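Local coordinates for protein HTH-type dhaKLM operon transcriptional activator DhaS (Lactococcus lactis, PDB 2IU5) that activates transcription of the dhaKLM operon as a homodimer, in complex with DhaQ and in response to dihydroxyacetone, by binding an inverted repeat that partly overlaps the -35 promoter sequence, at residues Y31-V36 against Q57-L61; F114-E119 against A150-C154. The protein carries 1 engineered substitution. One frame throughout, in Å; residues are numbered along the deposited sequence.

Interaction 1: Y31-V36 against Q57-L61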
loop_
_atom_site.group_PDB
_atom_site.type_symbol
_atom_site.label_atom_id
_atom_site.label_comp_id
_atom_site.label_asym_id
_atom_site.label_seq_id
_atom_site.Cartn_x
_atom_site.Cartn_y
_atom_site.Cartn_z
ATOM N N TYR A 31 -13.377 0.221 22.600
ATOM C CA TYR A 31 -12.141 0.626 23.210
ATOM C C TYR A 31 -12.311 1.610 24.374
ATOM O O TYR A 31 -11.761 1.406 25.455
ATOM C CB TYR A 31 -11.227 1.240 22.154
ATOM C CG TYR A 31 -10.116 2.071 22.742
ATOM C CD1 TYR A 31 -9.012 1.475 23.347
ATOM C CD2 TYR A 31 -10.169 3.458 22.692
ATOM C CE1 TYR A 31 -7.984 2.242 23.889
ATOM C CE2 TYR A 31 -9.153 4.230 23.232
ATOM C CZ TYR A 31 -8.072 3.622 23.824
ATOM O OH TYR A 31 -7.056 4.388 24.362
ATOM N N HIS A 32 -13.061 2.681 24.151
ATOM C CA HIS A 32 -13.108 3.729 25.160
ATOM C C HIS A 32 -13.950 3.337 26.363
ATOM O O HIS A 32 -13.910 4.016 27.380
ATOM C CB HIS A 32 -13.667 5.032 24.586
ATOM C CG HIS A 32 -15.038 4.884 23.995
ATOM N ND1 HIS A 32 -15.277 4.250 22.793
ATOM C CD2 HIS A 32 -16.243 5.290 24.460
ATOM C CE1 HIS A 32 -16.578 4.280 22.544
ATOM N NE2 HIS A 32 -17.187 4.902 23.539
ATOM N N GLN A 33 -14.709 2.246 26.248
ATOM C CA GLN A 33 -15.531 1.761 27.358
ATOM C C GLN A 33 -14.826 0.687 28.176
ATOM O O GLN A 33 -15.434 0.063 29.062
ATOM C CB GLN A 33 -16.904 1.286 26.849
ATOM C CG GLN A 33 -17.739 2.469 26.313
ATOM C CD GLN A 33 -19.021 2.127 25.580
ATOM O OE1 GLN A 33 -19.053 1.244 24.714
ATOM N NE2 GLN A 33 -20.099 2.838 25.917
ATOM N N ILE A 34 -13.544 0.460 27.887
ATOM C CA ILE A 34 -12.711 -0.410 28.697
ATOM C C ILE A 34 -11.839 0.400 29.651
ATOM O O ILE A 34 -10.903 1.062 29.214
ATOM C CB ILE A 34 -11.803 -1.293 27.794
ATOM C CG1 ILE A 34 -12.658 -2.186 26.901
ATOM C CG2 ILE A 34 -10.872 -2.145 28.648
ATOM C CD1 ILE A 34 -11.856 -2.633 25.697
ATOM N N SER A 35 -12.136 0.357 30.945
ATOM C CA SER A 35 -11.331 1.138 31.893
ATOM C C SER A 35 -10.162 0.316 32.406
ATOM O O SER A 35 -10.131 -0.901 32.249
ATOM C CB SER A 35 -12.191 1.516 33.099
ATOM O OG SER A 35 -12.622 0.323 33.736
ATOM N N VAL A 36 -9.182 0.972 33.032
ATOM C CA VAL A 36 -8.136 0.240 33.730
ATOM C C VAL A 36 -8.716 -0.711 34.777
ATOM O O VAL A 36 -8.263 -1.844 34.937
ATOM C CB VAL A 36 -7.116 1.185 34.354
ATOM C CG1 VAL A 36 -6.184 0.425 35.294
ATOM C CG2 VAL A 36 -6.305 1.855 33.250
ATOM N N GLN A 57 -4.444 3.337 29.036
ATOM C CA GLN A 57 -4.732 2.370 27.989
ATOM C C GLN A 57 -3.971 2.656 26.703
ATOM O O GLN A 57 -3.679 1.712 25.976
ATOM C CB GLN A 57 -6.231 2.297 27.730
ATOM C CG GLN A 57 -7.033 1.882 28.954
ATOM C CD GLN A 57 -7.590 3.078 29.713
ATOM O OE1 GLN A 57 -6.856 4.015 30.068
ATOM N NE2 GLN A 57 -8.899 3.069 29.969
ATOM N N GLU A 58 -3.651 3.922 26.432
ATOM C CA GLU A 58 -2.880 4.275 25.224
ATOM C C GLU A 58 -1.487 3.705 25.346
ATOM O O GLU A 58 -0.948 3.143 24.384
ATOM C CB GLU A 58 -2.803 5.782 25.042
ATOM C CG GLU A 58 -4.078 6.350 24.469
ATOM C CD GLU A 58 -4.038 7.854 24.327
ATOM O OE1 GLU A 58 -2.954 8.468 24.444
ATOM O OE2 GLU A 58 -5.119 8.442 24.094
ATOM N N GLU A 59 -0.898 3.843 26.525
ATOM C CA GLU A 59 0.430 3.240 26.709
ATOM C C GLU A 59 0.384 1.719 26.587
ATOM O O GLU A 59 1.330 1.114 26.074
ATOM C CB GLU A 59 1.004 3.595 28.080
ATOM C CG GLU A 59 1.425 5.052 28.230
ATOM C CD GLU A 59 2.472 5.278 29.333
ATOM O OE1 GLU A 59 2.756 4.372 30.170
ATOM O OE2 GLU A 59 3.022 6.403 29.366
ATOM N N LEU A 60 -0.688 1.084 27.056
ATOM C CA LEU A 60 -0.824 -0.354 26.968
ATOM C C LEU A 60 -0.942 -0.734 25.489
ATOM O O LEU A 60 -0.293 -1.695 25.064
ATOM C CB LEU A 60 -2.056 -0.841 27.759
ATOM C CG LEU A 60 -2.273 -2.336 27.636
ATOM C CD1 LEU A 60 -1.018 -3.134 28.081
ATOM C CD2 LEU A 60 -3.470 -2.725 28.489
ATOM N N LEU A 61 -1.738 0.008 24.719
ATOM C CA LEU A 61 -1.866 -0.276 23.275
ATOM C C LEU A 61 -0.511 -0.199 22.596
ATOM O O LEU A 61 -0.149 -1.100 21.830
ATOM C CB LEU A 61 -2.824 0.719 22.598
ATOM C CG LEU A 61 -4.327 0.484 22.726
ATOM C CD1 LEU A 61 -4.992 1.631 21.999
ATOM C CD2 LEU A 61 -4.669 -0.862 22.050
#
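The Tyr-31 ring reaches across to the first turn of helix 57-73, its CE1 atom 3.6 Å from CD1 of Leu-61, while its hydroxyl end lies along the aliphatic parts of Gln-57 and Glu-58 (OH to Glu-58 CG, 3.6 Å). Beside this apolar overlap, the Gln-57 side chain donates a nearly straight hydrogen bond from NE2 to the backbone O of Ile-34 (2.9 Å, 167°), in the linker just before helix 36-43. That helix opens the predicted helix-turn-helix of this TetR-family DNA-binding domain, and Ser-35 is its N-cap, with OG accepting from the backbone N of Asp-38. Gln-57 thus ties the helix that follows the motif to the turn that leads into it. The Gln-57 side chain also touches Ile-39, and Val-36 CG2 sits 3.9 Å from Gln-57 OE1, a van der Waals approach. Ile-34 and Tyr-31 both pack on Met-26 of helix 13-28, and Leu-61 continues inward to Phe-22, Phe-99 and Ile-103.

Interaction 2: F114-E119 against A150-C154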
loop_
_atom_site.group_PDB
_atom_site.type_symbol
_atom_site.label_atom_id
_atom_site.label_comp_id
_atom_site.label_asym_id
_atom_site.label_seq_id
_atom_site.Cartn_x
_atom_site.Cartn_y
_atom_site.Cartn_z
ATOM N N PHE A 114 1.771 -0.093 10.880
ATOM C CA PHE A 114 1.414 -1.424 10.346
ATOM C C PHE A 114 2.326 -1.687 9.132
ATOM O O PHE A 114 2.883 -2.788 8.971
ATOM C CB PHE A 114 -0.067 -1.408 9.962
ATOM C CG PHE A 114 -0.686 -2.760 9.700
ATOM C CD1 PHE A 114 -0.644 -3.805 10.627
ATOM C CD2 PHE A 114 -1.330 -2.974 8.487
ATOM C CE1 PHE A 114 -1.242 -5.044 10.330
ATOM C CE2 PHE A 114 -1.927 -4.201 8.187
ATOM C CZ PHE A 114 -1.886 -5.236 9.105
ATOM N N LEU A 115 2.481 -0.670 8.292
ATOM C CA LEU A 115 3.316 -0.812 7.108
ATOM C C LEU A 115 4.740 -1.132 7.526
ATOM O O LEU A 115 5.378 -2.001 6.944
ATOM C CB LEU A 115 3.250 0.436 6.224
ATOM C CG LEU A 115 4.233 0.434 5.045
ATOM C CD1 LEU A 115 3.851 -0.673 4.061
ATOM C CD2 LEU A 115 4.219 1.802 4.369
ATOM N N ILE A 116 5.232 -0.426 8.536
ATOM C CA ILE A 116 6.589 -0.669 9.023
ATOM C C ILE A 116 6.748 -2.121 9.495
ATOM O O ILE A 116 7.799 -2.732 9.269
ATOM C CB ILE A 116 6.943 0.321 10.123
ATOM C CG1 ILE A 116 7.178 1.714 9.524
ATOM C CG2 ILE A 116 8.212 -0.151 10.825
ATOM C CD1 ILE A 116 7.365 2.813 10.564
ATOM N N GLN A 117 5.721 -2.676 10.131
ATOM C CA GLN A 117 5.750 -4.094 10.539
ATOM C C GLN A 117 5.952 -5.038 9.352
ATOM O O GLN A 117 6.746 -5.990 9.410
ATOM C CB GLN A 117 4.513 -4.462 11.328
ATOM C CG GLN A 117 4.302 -3.522 12.516
ATOM C CD GLN A 117 5.600 -3.221 13.213
ATOM O OE1 GLN A 117 6.287 -4.118 13.729
ATOM N NE2 GLN A 117 5.965 -1.943 13.242
ATOM N N TRP A 118 5.229 -4.745 8.277
ATOM C CA TRP A 118 5.377 -5.545 7.055
ATOM C C TRP A 118 6.744 -5.362 6.442
ATOM O O TRP A 118 7.323 -6.321 5.904
ATOM C CB TRP A 118 4.240 -5.263 6.054
ATOM C CG TRP A 118 2.943 -5.794 6.574
ATOM C CD1 TRP A 118 1.866 -5.063 6.976
ATOM C CD2 TRP A 118 2.577 -7.178 6.759
ATOM N NE1 TRP A 118 0.863 -5.893 7.394
ATOM C CE2 TRP A 118 1.266 -7.194 7.278
ATOM C CE3 TRP A 118 3.228 -8.397 6.543
ATOM C CZ2 TRP A 118 0.597 -8.379 7.575
ATOM C CZ3 TRP A 118 2.555 -9.579 6.841
ATOM C CH2 TRP A 118 1.259 -9.554 7.352
ATOM N N GLU A 119 7.264 -4.141 6.516
ATOM C CA GLU A 119 8.631 -3.923 6.071
ATOM C C GLU A 119 9.622 -4.743 6.892
ATOM O O GLU A 119 10.605 -5.249 6.343
ATOM C CB GLU A 119 8.969 -2.439 6.029
ATOM C CG GLU A 119 8.169 -1.716 4.940
ATOM C CD GLU A 119 8.443 -0.242 4.851
ATOM O OE1 GLU A 119 9.031 0.342 5.797
ATOM O OE2 GLU A 119 8.052 0.330 3.803
ATOM N N ALA A 150 5.979 -5.244 0.951
ATOM C CA ALA A 150 5.424 -4.777 2.221
ATOM C C ALA A 150 4.160 -3.962 1.929
ATOM O O ALA A 150 3.131 -4.090 2.628
ATOM C CB ALA A 150 6.474 -3.954 2.944
ATOM N N ALA A 151 4.218 -3.126 0.898
ATOM C CA ALA A 151 3.081 -2.256 0.574
ATOM C C ALA A 151 1.884 -3.083 0.138
ATOM O O ALA A 151 0.746 -2.798 0.536
ATOM C CB ALA A 151 3.452 -1.237 -0.513
ATOM N N ALA A 152 2.148 -4.095 -0.675
ATOM C CA ALA A 152 1.078 -4.992 -1.138
ATOM C C ALA A 152 0.442 -5.720 0.033
ATOM O O ALA A 152 -0.777 -5.708 0.188
ATOM C CB ALA A 152 1.608 -5.993 -2.136
ATOM N N ILE A 153 1.254 -6.354 0.863
ATOM C CA ILE A 153 0.687 -7.117 1.958
ATOM C C ILE A 153 0.006 -6.197 2.973
ATOM O O ILE A 153 -1.035 -6.551 3.528
ATOM C CB ILE A 153 1.729 -8.027 2.604
ATOM C CG1 ILE A 153 2.346 -8.966 1.556
ATOM C CG2 ILE A 153 1.070 -8.776 3.756
ATOM C CD1 ILE A 153 3.683 -9.596 1.985
ATOM N N CYS A 154 0.572 -5.017 3.217
ATOM C CA CYS A 154 -0.045 -4.078 4.143
ATOM C C CYS A 154 -1.454 -3.729 3.667
ATOM O O CYS A 154 -2.419 -3.732 4.442
ATOM C CB CYS A 154 0.826 -2.823 4.238
ATOM S SG CYS A 154 0.181 -1.567 5.352
#
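Helices 110-132 and 139-163 of the C-terminal regulatory domain come close here, the local axes of 114-119 and 150-154 approaching to 8.5 Å with 127° between their directions. The small Ala-150 is consistent with this closeness: its CA lies 4.9 Å from Trp-118 CA, and its CB methyl fits against the backbone C of Trp-118 (3.8 Å) and the CG methylene of Glu-119 (3.4 Å). Trp-118, in an m rotamer (chi1 -69°), turns its indole against helix 139-163, across the backbone at Ile-153 and Cys-154. Ile-153, also m at chi1, sets its CG2 methyl over the six-membered ring, 3.4 Å from the centroid and 9° off the normal, a CH-pi contact with the ring face. At the other end of the indole, Trp-118 CD1 lies 3.7 Å from Cys-154 CB. The t rotamer of Cys-154 carries SG to helix 110-132, 3.7 Å from Leu-115 CA and 3.8 Å from Phe-114 CD2, with oblique sulfur-aromatic approaches to the Phe-114 and Trp-118 rings. Phe-114 and Leu-115 are both t at chi1, which brings their ends closer than their CA-to-CB bonds suggest; Leu-115 CD1 rests 3.7 Å from Cys-154 CB. Helix 82-95 supplies Leu-86, Leu-89 and Leu-93 around Trp-118, and Phe-104 meets Phe-114 edge-to-face. Helix 139-163 also packs on the second subunit, where Ala-151 touches Ala-155 of that chain and Ile-153 touches Tyr-148 of that chain. With no hydrogen bond between the segments, the contact between them rests on shape fit and dispersion among methyl, sulfur and aromatic groups.

How the interactions relate
Interaction 2 belongs to the buried core of the C-terminal regulatory domain, whereas interaction 1 is partly buried in the DNA-binding domain, nearer the chain's periphery. They share no helix, and their centres are 25 Å apart. The chemistry follows the setting: the 31-36/57-61 contact mixes apolar overlap with a side-chain-to-backbone hydrogen bond at a helix start, while 114-119/150-154 joins the faces of two long helices by apolar, CH-pi and sulfur-aromatic contacts. Only interaction 2 borders the second subunit. Helix 57-73 connects their surroundings, since it carries 57-61 and, further along, Phe-69, which packs on Phe-114; helix 97-106 likewise offers Phe-99 to Leu-61 and Phe-104 to Phe-114.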